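Local coordinates for sensory box/GGDEF family protein (PDB 4YME) that probably takes part in cyclic di-GMP signalling at the membrane, this piece being the GGDEF domain of a longer protein that also carries MHYT, PAS and EAL domains, at residues A122-D134 against L142-K154. Sequence-based numbering, arbitrary orientation.
Sequences AMGSSLGVSLYPD and LMANADMALYRAK
Ser130 meets Asn145 where edge strand 125-131 lies against helix 139-156, a worked example of close helix-on-sheet packing through small residues. Followed outward, Ser130 CB lies 3.4 Å from Asn145 OD1 and also faces Leu142 O. With OG anti to the carbonyl carbon (chi1 -52°), the hydroxyl ends close to the helix backbone. In the conformers described, Ser130 OG donates to Asn145 OD1 at 2.8 Å, in the carbonyl plane and on a lone pair, with a C=O...donor angle of 118°; Ala146 CB crowds in 3.2 Å from Ser130 OG. A water donates to both Asn145 OD1 and Val129 O, so two donors appear to grip the amide oxygen. The two backbones close up at Gly128, its CA 3.7 Å from Leu150 N. Ala149 and Ala153 offer only methyls, Ala153 CB lying 3.1 Å from Leu127 O, while Leu150 CD1 reaches Ser126 O at 3.5 Å. Beyond it, Lys154 CG lies along Ser126 CB at 3.6 Å, and Lys154 NZ forms a salt bridge with Asp40 on neighbouring strand 33-41. Chemically, this contact of the ferredoxin-like GGDEF fold relies on tight backbone approach, with Ser130 and a bridging water probably giving Asn145 OD1 two donors.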
loop_
_atom_site.group_PDB
_atom_site.type_symbol
_atom_site.label_atom_id
_atom_site.label_comp_id
_atom_site.label_asym_id
_atom_site.label_seq_id
_atom_site.Cartn_x
_atom_site.Cartn_y
_atom_site.Cartn_z
ATOM N N ALA A 122 -3.525 7.083 -16.944
ATOM C CA ALA A 122 -4.017 7.713 -15.701
ATOM C C ALA A 122 -3.699 6.891 -14.479
ATOM O O ALA A 122 -3.950 5.688 -14.379
ATOM C CB ALA A 122 -5.477 7.928 -15.796
HETATM N N MSE A 123 -3.034 7.560 -13.541
HETATM C CA MSE A 123 -2.751 6.935 -12.237
HETATM C C MSE A 123 -3.777 7.582 -11.259
HETATM O O MSE A 123 -4.905 7.862 -11.650
HETATM C CB MSE A 123 -1.251 7.021 -11.853
HETATM C CG MSE A 123 -0.251 6.183 -12.677
HETATM SE SE MSE A 123 0.439 4.437 -11.977
HETATM C CE MSE A 123 1.287 5.046 -10.340
ATOM N N GLY A 124 -3.432 7.809 -9.994
ATOM C CA GLY A 124 -4.385 8.211 -8.984
ATOM C C GLY A 124 -4.682 7.000 -8.125
ATOM O O GLY A 124 -4.864 5.923 -8.629
ATOM N N SER A 125 -4.755 7.208 -6.828
ATOM C CA SER A 125 -4.990 6.118 -5.889
ATOM C C SER A 125 -5.962 6.521 -4.790
ATOM O O SER A 125 -6.199 7.733 -4.556
ATOM C CB SER A 125 -3.667 5.782 -5.242
ATOM O OG SER A 125 -3.150 6.868 -4.472
ATOM N N SER A 126 -6.477 5.513 -4.110
ATOM C CA SER A 126 -7.264 5.661 -2.906
ATOM C C SER A 126 -6.637 4.839 -1.826
ATOM O O SER A 126 -5.964 3.849 -2.150
ATOM C CB SER A 126 -8.669 5.176 -3.152
ATOM O OG SER A 126 -9.332 5.974 -4.119
ATOM N N LEU A 127 -6.778 5.222 -0.584
ATOM C CA LEU A 127 -6.159 4.500 0.498
ATOM C C LEU A 127 -6.971 4.498 1.763
ATOM O O LEU A 127 -7.825 5.405 1.981
ATOM C CB LEU A 127 -4.726 4.880 0.726
ATOM C CG LEU A 127 -4.319 6.223 1.133
ATOM C CD1 LEU A 127 -4.614 6.457 2.588
ATOM C CD2 LEU A 127 -2.796 6.300 0.927
ATOM N N GLY A 128 -6.750 3.476 2.565
ATOM C CA GLY A 128 -7.332 3.339 3.897
ATOM C C GLY A 128 -6.265 3.012 4.888
ATOM O O GLY A 128 -5.322 2.258 4.547
ATOM N N VAL A 129 -6.417 3.462 6.106
ATOM C CA VAL A 129 -5.410 3.348 7.140
ATOM C C VAL A 129 -5.991 2.654 8.359
ATOM O O VAL A 129 -7.051 3.064 8.877
ATOM C CB VAL A 129 -4.878 4.727 7.570
ATOM C CG1 VAL A 129 -3.790 4.579 8.681
ATOM C CG2 VAL A 129 -4.300 5.463 6.388
ATOM N N SER A 130 -5.267 1.682 8.885
ATOM C CA SER A 130 -5.545 1.069 10.177
ATOM C C SER A 130 -4.365 1.234 11.097
ATOM O O SER A 130 -3.198 1.087 10.688
ATOM C CB SER A 130 -5.853 -0.403 10.016
ATOM O OG SER A 130 -6.860 -0.561 9.052
ATOM N N LEU A 131 -4.615 1.537 12.382
ATOM C CA LEU A 131 -3.572 1.786 13.361
ATOM C C LEU A 131 -3.574 0.707 14.417
ATOM O O LEU A 131 -4.636 0.272 14.895
ATOM C CB LEU A 131 -3.839 3.147 14.046
ATOM C CG LEU A 131 -3.965 4.366 13.133
ATOM C CD1 LEU A 131 -4.355 5.644 13.925
ATOM C CD2 LEU A 131 -2.702 4.528 12.369
ATOM N N TYR A 132 -2.400 0.213 14.772
ATOM C CA TYR A 132 -2.229 -0.696 15.883
ATOM C C TYR A 132 -2.199 0.115 17.214
ATOM O O TYR A 132 -1.565 1.166 17.242
ATOM C CB TYR A 132 -0.892 -1.450 15.722
ATOM C CG TYR A 132 -0.559 -2.357 16.886
ATOM C CD1 TYR A 132 -1.082 -3.654 16.958
ATOM C CD2 TYR A 132 0.278 -1.944 17.906
ATOM C CE1 TYR A 132 -0.804 -4.475 18.026
ATOM C CE2 TYR A 132 0.529 -2.761 18.992
ATOM C CZ TYR A 132 -0.019 -4.023 19.047
ATOM O OH TYR A 132 0.274 -4.855 20.112
ATOM N N PRO A 133 -2.894 -0.345 18.267
ATOM C CA PRO A 133 -3.718 -1.535 18.346
ATOM C C PRO A 133 -5.232 -1.290 18.204
ATOM O O PRO A 133 -5.994 -2.246 18.204
ATOM C CB PRO A 133 -3.451 -2.023 19.785
ATOM C CG PRO A 133 -3.272 -0.799 20.509
ATOM C CD PRO A 133 -2.555 0.159 19.612
ATOM N N ASP A 134 -5.651 -0.055 18.059
ATOM C CA ASP A 134 -7.076 0.257 18.094
ATOM C C ASP A 134 -7.854 -0.363 16.977
ATOM O O ASP A 134 -9.005 -0.748 17.173
ATOM C CB ASP A 134 -7.279 1.756 18.077
ATOM C CG ASP A 134 -6.753 2.437 19.360
ATOM O OD1 ASP A 134 -6.527 1.758 20.393
ATOM O OD2 ASP A 134 -6.519 3.667 19.309
ATOM N N LEU A 142 -5.595 -6.195 11.428
ATOM C CA LEU A 142 -5.187 -4.933 10.798
ATOM C C LEU A 142 -5.405 -4.945 9.282
ATOM O O LEU A 142 -5.780 -3.900 8.720
ATOM C CB LEU A 142 -3.718 -4.658 11.051
ATOM C CG LEU A 142 -3.436 -4.276 12.503
ATOM C CD1 LEU A 142 -1.950 -4.288 12.828
ATOM C CD2 LEU A 142 -4.024 -2.916 12.858
HETATM N N MSE A 143 -5.100 -6.065 8.642
HETATM C CA MSE A 143 -5.308 -6.268 7.173
HETATM C C MSE A 143 -6.715 -6.006 6.791
HETATM O O MSE A 143 -7.028 -5.274 5.802
HETATM C CB MSE A 143 -5.104 -7.745 6.807
HETATM C CG MSE A 143 -3.722 -8.139 6.697
HETATM SE SE MSE A 143 -2.887 -6.736 5.699
HETATM C CE MSE A 143 -3.206 -7.432 3.936
ATOM N N ALA A 144 -7.610 -6.690 7.509
ATOM C CA ALA A 144 -9.044 -6.635 7.227
ATOM C C ALA A 144 -9.589 -5.245 7.451
ATOM O O ALA A 144 -10.380 -4.728 6.639
ATOM C CB ALA A 144 -9.798 -7.605 8.069
ATOM N N ASN A 145 -9.206 -4.643 8.566
ATOM C CA ASN A 145 -9.668 -3.298 8.953
ATOM C C ASN A 145 -9.157 -2.271 7.963
ATOM O O ASN A 145 -9.865 -1.298 7.649
ATOM C CB ASN A 145 -9.157 -2.897 10.320
ATOM C CG ASN A 145 -9.753 -1.601 10.772
ATOM O OD1 ASN A 145 -9.207 -0.526 10.515
ATOM N ND2 ASN A 145 -10.910 -1.681 11.388
ATOM N N ALA A 146 -7.945 -2.463 7.438
ATOM C CA ALA A 146 -7.420 -1.481 6.464
ATOM C C ALA A 146 -8.167 -1.599 5.158
ATOM O O ALA A 146 -8.375 -0.595 4.492
ATOM C CB ALA A 146 -5.906 -1.659 6.250
ATOM N N ASP A 147 -8.587 -2.798 4.807
ATOM C CA ASP A 147 -9.359 -3.010 3.571
ATOM C C ASP A 147 -10.761 -2.373 3.712
ATOM O O ASP A 147 -11.290 -1.737 2.761
ATOM C CB ASP A 147 -9.446 -4.521 3.329
ATOM C CG ASP A 147 -9.928 -4.878 1.938
ATOM O OD1 ASP A 147 -9.329 -4.357 0.945
ATOM O OD2 ASP A 147 -10.851 -5.731 1.853
HETATM N N MSE A 148 -11.373 -2.503 4.882
HETATM C CA MSE A 148 -12.622 -1.846 5.173
HETATM C C MSE A 148 -12.445 -0.315 5.105
HETATM O O MSE A 148 -13.305 0.407 4.550
HETATM C CB MSE A 148 -13.135 -2.270 6.525
HETATM C CG MSE A 148 -14.393 -1.776 6.887
HETATM SE SE MSE A 148 -15.284 -2.791 8.341
HETATM C CE MSE A 148 -14.022 -2.404 9.722
ATOM N N ALA A 149 -11.341 0.172 5.658
ATOM C CA ALA A 149 -11.043 1.604 5.602
ATOM C C ALA A 149 -10.873 2.069 4.163
ATOM O O ALA A 149 -11.296 3.164 3.815
ATOM C CB ALA A 149 -9.791 1.882 6.431
ATOM N N LEU A 150 -10.306 1.226 3.314
ATOM C CA LEU A 150 -10.172 1.536 1.883
ATOM C C LEU A 150 -11.553 1.646 1.253
ATOM O O LEU A 150 -11.808 2.613 0.521
ATOM C CB LEU A 150 -9.298 0.526 1.137
ATOM C CG LEU A 150 -9.203 0.718 -0.396
ATOM C CD1 LEU A 150 -8.595 2.043 -0.791
ATOM C CD2 LEU A 150 -8.347 -0.354 -0.965
ATOM N N TYR A 151 -12.443 0.687 1.544
ATOM C CA TYR A 151 -13.808 0.756 1.044
ATOM C C TYR A 151 -14.456 2.085 1.433
ATOM O O TYR A 151 -15.059 2.749 0.575
ATOM C CB TYR A 151 -14.708 -0.415 1.553
ATOM C CG TYR A 151 -16.141 -0.248 1.082
ATOM C CD1 TYR A 151 -16.516 -0.668 -0.168
ATOM C CD2 TYR A 151 -17.083 0.358 1.889
ATOM C CE1 TYR A 151 -17.801 -0.470 -0.639
ATOM C CE2 TYR A 151 -18.393 0.562 1.427
ATOM C CZ TYR A 151 -18.709 0.139 0.165
ATOM O OH TYR A 151 -19.971 0.318 -0.364
ATOM N N ARG A 152 -14.359 2.433 2.721
ATOM C CA ARG A 152 -14.966 3.663 3.241
ATOM C C ARG A 152 -14.386 4.892 2.544
ATOM O O ARG A 152 -15.110 5.844 2.222
ATOM C CB ARG A 152 -14.762 3.788 4.745
ATOM C CG ARG A 152 -15.545 2.781 5.573
ATOM C CD ARG A 152 -17.005 2.823 5.205
ATOM N NE ARG A 152 -17.860 2.146 6.159
ATOM C CZ ARG A 152 -19.084 1.736 5.867
ATOM N NH1 ARG A 152 -19.566 1.895 4.646
ATOM N NH2 ARG A 152 -19.812 1.145 6.787
ATOM N N ALA A 153 -13.084 4.876 2.333
ATOM C CA ALA A 153 -12.402 5.983 1.642
ATOM C C ALA A 153 -12.824 6.142 0.177
ATOM O O ALA A 153 -12.883 7.252 -0.334
ATOM C CB ALA A 153 -10.895 5.787 1.717
ATOM N N LYS A 154 -13.094 5.036 -0.486
ATOM C CA LYS A 154 -13.529 5.067 -1.887
ATOM C C LYS A 154 -14.976 5.536 -1.963
ATOM O O LYS A 154 -15.307 6.267 -2.890
ATOM C CB LYS A 154 -13.312 3.721 -2.586
ATOM C CG LYS A 154 -11.824 3.404 -2.803
ATOM C CD LYS A 154 -11.595 1.951 -3.170
ATOM C CE LYS A 154 -12.154 1.626 -4.508
ATOM N NZ LYS A 154 -11.906 0.204 -4.813
HETATM O O HOH W 1 -9.350 2.186 10.087
#